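Local coordinates for possible thiol-disulfide isomerase (Cytophaga hutchinsonii, PDB 3HCZ), which is possibly a thiol-disulfide isomerase, with a domain of the thioredoxin superfamily that would be expected to act in thiol-disulfide exchange, at residues 66-79 with 91-103. Numbering follows the deposited sequence.
Sequences QVYAANIERKDEEW and WLNVRDSKNHTDF. With SO4 (sulfate ion), chain C.
V67 CG1 sits over the six-membered ring of W91, 3.9 Å from its centroid and 17° off the normal, a CH-pi contact; A69 CB also packs against this indole, 3.3 Å from NE1. On the other side of the sheet V94 CG2 lies above the Y68 ring, 3.4 Å from CE2, and L92 CD2 packs beside CD1. Between these layers strands 66-71 and 92-95 run parallel: A69 N donates to L92 O, V94 N to A69 O and N71 N to V94 O. Past strand 66-71, I72 CG2 stands over the centre of the F103 ring, 3.8 Å away, and R95 CB lies over the W79 six-membered ring, 3.6 Å from its centroid.

R95 then bends at chi3 (62°), turning its guanidinium to D76: NE and NH1 both reach D76 OD1, at 2.9 and 3.0 Å, from one face of the carboxylate, while NH2 donates to E73 O. An alanine in place of this arginine is likely to leave D76 without its charged mate and E73 O without this N-H donor. Farther out, R74 NH1 meets D96 OD2 at 2.7 Å in a nearly straight salt bridge (167°), and NH2 takes T101 O.

The contact closes the beta-alpha-beta unit 65-71, 77-86, 92-95 of this thioredoxin-like fold; its chemistry implies a mainly apolar strand pairing, with the loops that follow the two strands tied by two reciprocal arginine-aspartate pairs.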
loop_
_atom_site.group_PDB
_atom_site.type_symbol
_atom_site.label_atom_id
_atom_site.label_comp_id
_atom_site.label_asym_id
_atom_site.label_seq_id
_atom_site.Cartn_x
_atom_site.Cartn_y
_atom_site.Cartn_z
ATOM N N GLN A 66 -1.503 6.402 6.292
ATOM C CA GLN A 66 -0.502 6.495 5.227
ATOM C C GLN A 66 -0.776 5.398 4.181
ATOM O O GLN A 66 -1.280 4.308 4.535
ATOM C CB GLN A 66 0.938 6.404 5.802
ATOM C CG GLN A 66 2.083 6.460 4.732
ATOM C CD GLN A 66 2.043 7.741 3.946
ATOM O OE1 GLN A 66 1.276 7.866 2.990
ATOM N NE2 GLN A 66 2.845 8.733 4.363
ATOM N N VAL A 67 -0.434 5.661 2.917
ATOM C CA VAL A 67 -0.400 4.594 1.903
ATOM C C VAL A 67 1.077 4.289 1.585
ATOM O O VAL A 67 1.856 5.192 1.231
ATOM C CB VAL A 67 -1.122 4.974 0.594
ATOM C CG1 VAL A 67 -0.985 3.837 -0.467
ATOM C CG2 VAL A 67 -2.622 5.319 0.848
ATOM N N TYR A 68 1.433 3.020 1.786
ATOM C CA TYR A 68 2.745 2.501 1.428
ATOM C C TYR A 68 2.500 1.984 0.026
ATOM O O TYR A 68 2.013 0.830 -0.160
ATOM C CB TYR A 68 3.146 1.395 2.421
ATOM C CG TYR A 68 4.626 1.027 2.363
ATOM C CD1 TYR A 68 5.567 1.761 3.096
ATOM C CD2 TYR A 68 5.052 -0.079 1.641
ATOM C CE1 TYR A 68 6.931 1.423 3.060
ATOM C CE2 TYR A 68 6.428 -0.447 1.611
ATOM C CZ TYR A 68 7.344 0.318 2.315
ATOM O OH TYR A 68 8.686 -0.046 2.260
ATOM N N ALA A 69 2.753 2.858 -0.973
ATOM C CA ALA A 69 2.376 2.560 -2.338
ATOM C C ALA A 69 3.570 1.819 -2.959
ATOM O O ALA A 69 4.563 2.444 -3.372
ATOM C CB ALA A 69 2.005 3.819 -3.141
ATOM N N ALA A 70 3.482 0.497 -2.930
ATOM C CA ALA A 70 4.614 -0.400 -3.279
ATOM C C ALA A 70 4.541 -0.728 -4.781
ATOM O O ALA A 70 3.816 -1.631 -5.210
ATOM C CB ALA A 70 4.541 -1.674 -2.425
ATOM N N ASN A 71 5.285 0.032 -5.581
ATOM C CA ASN A 71 5.342 -0.253 -6.979
ATOM C C ASN A 71 6.221 -1.503 -7.199
ATOM O O ASN A 71 7.296 -1.607 -6.603
ATOM C CB ASN A 71 5.861 0.968 -7.722
ATOM C CG ASN A 71 6.060 0.693 -9.167
ATOM O OD1 ASN A 71 7.104 0.163 -9.574
ATOM N ND2 ASN A 71 5.069 1.070 -9.987
ATOM N N ILE A 72 5.726 -2.465 -7.994
ATOM C CA ILE A 72 6.399 -3.763 -8.151
ATOM C C ILE A 72 7.427 -3.829 -9.283
ATOM O O ILE A 72 7.930 -4.919 -9.602
ATOM C CB ILE A 72 5.370 -4.917 -8.255
ATOM C CG1 ILE A 72 4.507 -4.791 -9.542
ATOM C CG2 ILE A 72 4.498 -4.919 -7.013
ATOM C CD1 ILE A 72 3.859 -6.090 -9.978
ATOM N N GLU A 73 7.782 -2.693 -9.892
ATOM C CA GLU A 73 8.556 -2.739 -11.153
ATOM C C GLU A 73 10.030 -2.815 -10.852
ATOM O O GLU A 73 10.440 -2.469 -9.747
ATOM C CB GLU A 73 8.283 -1.485 -11.995
ATOM C CG GLU A 73 6.815 -1.387 -12.462
ATOM C CD GLU A 73 6.549 -0.132 -13.263
ATOM O OE1 GLU A 73 7.181 0.059 -14.343
ATOM O OE2 GLU A 73 5.725 0.681 -12.820
ATOM N N ARG A 74 10.831 -3.227 -11.832
ATOM C CA ARG A 74 12.262 -3.422 -11.611
ATOM C C ARG A 74 13.132 -2.331 -12.215
ATOM O O ARG A 74 14.357 -2.494 -12.295
ATOM C CB ARG A 74 12.685 -4.827 -12.104
ATOM C CG ARG A 74 11.972 -5.969 -11.360
ATOM C CD ARG A 74 12.405 -5.956 -9.856
ATOM N NE ARG A 74 11.716 -6.970 -9.056
ATOM C CZ ARG A 74 11.834 -7.039 -7.724
ATOM N NH1 ARG A 74 12.672 -6.207 -7.093
ATOM N NH2 ARG A 74 11.176 -7.965 -7.035
ATOM N N LYS A 75 12.495 -1.260 -12.693
ATOM C CA LYS A 75 13.175 -0.054 -13.194
ATOM C C LYS A 75 12.451 1.182 -12.653
ATOM O O LYS A 75 11.267 1.117 -12.310
ATOM C CB LYS A 75 13.159 0.009 -14.715
ATOM C CG LYS A 75 13.824 -1.151 -15.400
ATOM C CD LYS A 75 13.712 -1.056 -16.912
ATOM C CE LYS A 75 14.253 -2.332 -17.562
ATOM N NZ LYS A 75 14.743 -2.090 -18.962
ATOM N N ASP A 76 13.163 2.297 -12.550
ATOM C CA ASP A 76 12.573 3.544 -12.055
ATOM C C ASP A 76 11.719 4.325 -13.074
ATOM O O ASP A 76 10.787 5.028 -12.697
ATOM C CB ASP A 76 13.694 4.499 -11.617
ATOM C CG ASP A 76 14.424 4.023 -10.403
ATOM O OD1 ASP A 76 13.787 3.587 -9.437
ATOM O OD2 ASP A 76 15.671 4.080 -10.432
ATOM N N GLU A 77 12.075 4.267 -14.358
ATOM C CA GLU A 77 11.628 5.287 -15.279
ATOM C C GLU A 77 10.120 5.492 -15.365
ATOM O O GLU A 77 9.640 6.640 -15.244
ATOM C CB GLU A 77 12.208 5.053 -16.670
ATOM C CG GLU A 77 11.968 6.220 -17.604
ATOM C CD GLU A 77 12.651 6.029 -18.944
ATOM O OE1 GLU A 77 11.960 6.107 -19.997
ATOM O OE2 GLU A 77 13.889 5.788 -18.947
ATOM N N GLU A 78 9.394 4.397 -15.627
ATOM C CA GLU A 78 7.946 4.466 -15.832
ATOM C C GLU A 78 7.193 4.756 -14.526
ATOM O O GLU A 78 6.164 5.454 -14.522
ATOM C CB GLU A 78 7.412 3.173 -16.451
ATOM C CG GLU A 78 7.916 2.981 -17.901
ATOM C CD GLU A 78 7.655 4.224 -18.775
ATOM O OE1 GLU A 78 6.473 4.664 -18.897
ATOM O OE2 GLU A 78 8.634 4.760 -19.352
ATOM N N TRP A 79 7.715 4.200 -13.435
ATOM C CA TRP A 79 7.189 4.468 -12.111
ATOM C C TRP A 79 7.207 5.984 -11.823
ATOM O O TRP A 79 6.187 6.574 -11.433
ATOM C CB TRP A 79 8.056 3.701 -11.119
ATOM C CG TRP A 79 7.827 3.962 -9.675
ATOM C CD1 TRP A 79 6.612 3.913 -9.002
ATOM C CD2 TRP A 79 8.826 4.251 -8.684
ATOM N NE1 TRP A 79 6.820 4.165 -7.649
ATOM C CE2 TRP A 79 8.158 4.396 -7.437
ATOM C CE3 TRP A 79 10.215 4.408 -8.723
ATOM C CZ2 TRP A 79 8.846 4.671 -6.230
ATOM C CZ3 TRP A 79 10.910 4.702 -7.522
ATOM C CH2 TRP A 79 10.218 4.827 -6.292
ATOM N N TRP A 91 1.953 10.712 -1.140
ATOM C CA TRP A 91 1.994 9.587 -0.208
ATOM C C TRP A 91 3.329 8.861 -0.254
ATOM O O TRP A 91 4.247 9.318 -0.940
ATOM C CB TRP A 91 0.831 8.619 -0.449
ATOM C CG TRP A 91 0.748 7.948 -1.809
ATOM C CD1 TRP A 91 1.753 7.710 -2.726
ATOM C CD2 TRP A 91 -0.430 7.337 -2.346
ATOM N NE1 TRP A 91 1.241 7.007 -3.825
ATOM C CE2 TRP A 91 -0.094 6.772 -3.600
ATOM C CE3 TRP A 91 -1.758 7.247 -1.898
ATOM C CZ2 TRP A 91 -1.048 6.111 -4.406
ATOM C CZ3 TRP A 91 -2.693 6.575 -2.681
ATOM C CH2 TRP A 91 -2.336 6.022 -3.927
ATOM N N LEU A 92 3.442 7.724 0.434
ATOM C CA LEU A 92 4.738 6.993 0.455
ATOM C C LEU A 92 4.952 6.059 -0.747
ATOM O O LEU A 92 4.761 4.832 -0.652
ATOM C CB LEU A 92 4.984 6.294 1.791
ATOM C CG LEU A 92 6.335 5.596 1.979
ATOM C CD1 LEU A 92 7.517 6.487 1.489
ATOM C CD2 LEU A 92 6.499 5.254 3.482
ATOM N N ASN A 93 5.327 6.653 -1.888
ATOM C CA ASN A 93 5.733 5.850 -3.042
ATOM C C ASN A 93 7.077 5.174 -2.809
ATOM O O ASN A 93 8.076 5.858 -2.509
ATOM C CB ASN A 93 5.858 6.732 -4.281
ATOM C CG ASN A 93 4.513 7.233 -4.760
ATOM O OD1 ASN A 93 3.663 6.433 -5.169
ATOM N ND2 ASN A 93 4.311 8.565 -4.731
ATOM N N VAL A 94 7.089 3.859 -2.930
ATOM C CA VAL A 94 8.320 3.091 -2.849
ATOM C C VAL A 94 8.431 2.082 -3.999
ATOM O O VAL A 94 7.423 1.751 -4.658
ATOM C CB VAL A 94 8.496 2.342 -1.477
ATOM C CG1 VAL A 94 8.652 3.340 -0.318
ATOM C CG2 VAL A 94 7.317 1.367 -1.177
ATOM N N ARG A 95 9.665 1.624 -4.230
ATOM C CA ARG A 95 9.926 0.581 -5.217
ATOM C C ARG A 95 11.029 -0.287 -4.616
ATOM O O ARG A 95 11.781 0.190 -3.747
ATOM C CB ARG A 95 10.373 1.202 -6.571
ATOM C CG ARG A 95 10.229 0.241 -7.752
ATOM C CD ARG A 95 10.731 0.842 -9.104
ATOM N NE ARG A 95 12.172 1.189 -9.136
ATOM C CZ ARG A 95 13.162 0.296 -9.216
ATOM N NH1 ARG A 95 14.409 0.700 -9.215
ATOM N NH2 ARG A 95 12.916 -1.013 -9.225
ATOM N N ASP A 96 11.176 -1.523 -5.093
ATOM C CA ASP A 96 12.232 -2.417 -4.610
ATOM C C ASP A 96 13.577 -2.256 -5.303
ATOM O O ASP A 96 14.136 -3.211 -5.860
ATOM C CB ASP A 96 11.697 -3.861 -4.644
ATOM C CG ASP A 96 12.609 -4.843 -3.902
ATOM O OD1 ASP A 96 13.210 -4.478 -2.853
ATOM O OD2 ASP A 96 12.765 -5.967 -4.388
ATOM N N SER A 97 14.141 -1.048 -5.218
ATOM C CA SER A 97 15.317 -0.709 -5.991
ATOM C C SER A 97 16.555 -1.429 -5.463
ATOM O O SER A 97 17.557 -1.543 -6.172
ATOM C CB SER A 97 15.586 0.822 -5.996
ATOM O OG SER A 97 16.108 1.281 -4.765
ATOM N N LYS A 98 16.507 -1.881 -4.212
ATOM C CA LYS A 98 17.654 -2.617 -3.674
ATOM C C LYS A 98 17.422 -4.118 -3.585
ATOM O O LYS A 98 18.174 -4.825 -2.882
ATOM C CB LYS A 98 18.032 -2.060 -2.317
ATOM C CG LYS A 98 18.448 -0.624 -2.385
ATOM C CD LYS A 98 19.924 -0.523 -2.494
ATOM C CE LYS A 98 20.328 0.942 -2.407
ATOM N NZ LYS A 98 21.566 1.124 -1.627
ATOM N N ASN A 99 16.406 -4.600 -4.293
ATOM C CA ASN A 99 16.198 -6.024 -4.473
ATOM C C ASN A 99 16.083 -6.848 -3.187
ATOM O O ASN A 99 16.886 -7.779 -2.954
ATOM C CB ASN A 99 17.363 -6.581 -5.292
ATOM C CG ASN A 99 17.534 -5.837 -6.546
ATOM O OD1 ASN A 99 18.432 -4.980 -6.654
ATOM N ND2 ASN A 99 16.619 -6.068 -7.490
ATOM N N HIS A 100 15.112 -6.508 -2.352
ATOM C CA HIS A 100 14.920 -7.240 -1.115
ATOM C C HIS A 100 13.582 -7.940 -1.110
ATOM O O HIS A 100 13.245 -8.612 -0.144
ATOM C CB HIS A 100 15.023 -6.299 0.077
ATOM C CG HIS A 100 16.372 -5.670 0.218
ATOM N ND1 HIS A 100 17.537 -6.408 0.249
ATOM C CD2 HIS A 100 16.748 -4.374 0.287
ATOM C CE1 HIS A 100 18.575 -5.593 0.346
ATOM N NE2 HIS A 100 18.120 -4.349 0.391
ATOM N N THR A 101 12.798 -7.764 -2.166
ATOM C CA THR A 101 11.422 -8.227 -2.078
ATOM C C THR A 101 11.050 -9.159 -3.184
ATOM O O THR A 101 11.176 -8.871 -4.379
ATOM C CB THR A 101 10.379 -7.082 -2.084
ATOM O OG1 THR A 101 10.827 -5.970 -1.277
ATOM C CG2 THR A 101 9.012 -7.617 -1.648
ATOM N N ASP A 102 10.573 -10.300 -2.779
ATOM C CA ASP A 102 10.104 -11.265 -3.715
ATOM C C ASP A 102 8.575 -11.165 -3.721
ATOM O O ASP A 102 7.966 -11.689 -2.791
ATOM C CB ASP A 102 10.526 -12.616 -3.167
ATOM C CG ASP A 102 10.355 -13.705 -4.173
ATOM O OD1 ASP A 102 11.158 -14.684 -4.118
ATOM O OD2 ASP A 102 9.428 -13.582 -5.018
ATOM N N PHE A 103 7.951 -10.467 -4.689
ATOM C CA PHE A 103 6.508 -10.129 -4.534
ATOM C C PHE A 103 5.606 -11.358 -4.619
ATOM O O PHE A 103 4.548 -11.427 -3.975
ATOM C CB PHE A 103 6.048 -9.038 -5.494
ATOM C CG PHE A 103 6.709 -7.710 -5.254
ATOM C CD1 PHE A 103 6.297 -6.903 -4.230
ATOM C CD2 PHE A 103 7.724 -7.276 -6.090
ATOM C CE1 PHE A 103 6.897 -5.664 -3.965
ATOM C CE2 PHE A 103 8.337 -6.046 -5.853
ATOM C CZ PHE A 103 7.922 -5.230 -4.812
HETATM S S SO4 C . 15.629 2.883 -14.999
HETATM O O1 SO4 C . 14.314 3.187 -15.558
HETATM O O2 SO4 C . 16.351 4.131 -14.790
HETATM O O3 SO4 C . 15.571 2.156 -13.721
HETATM O O4 SO4 C . 16.361 2.066 -15.965
HETATM O O HOH W 1 4.702 3.793 -5.720
HETATM O O HOH W 2 9.615 -2.917 -6.944
#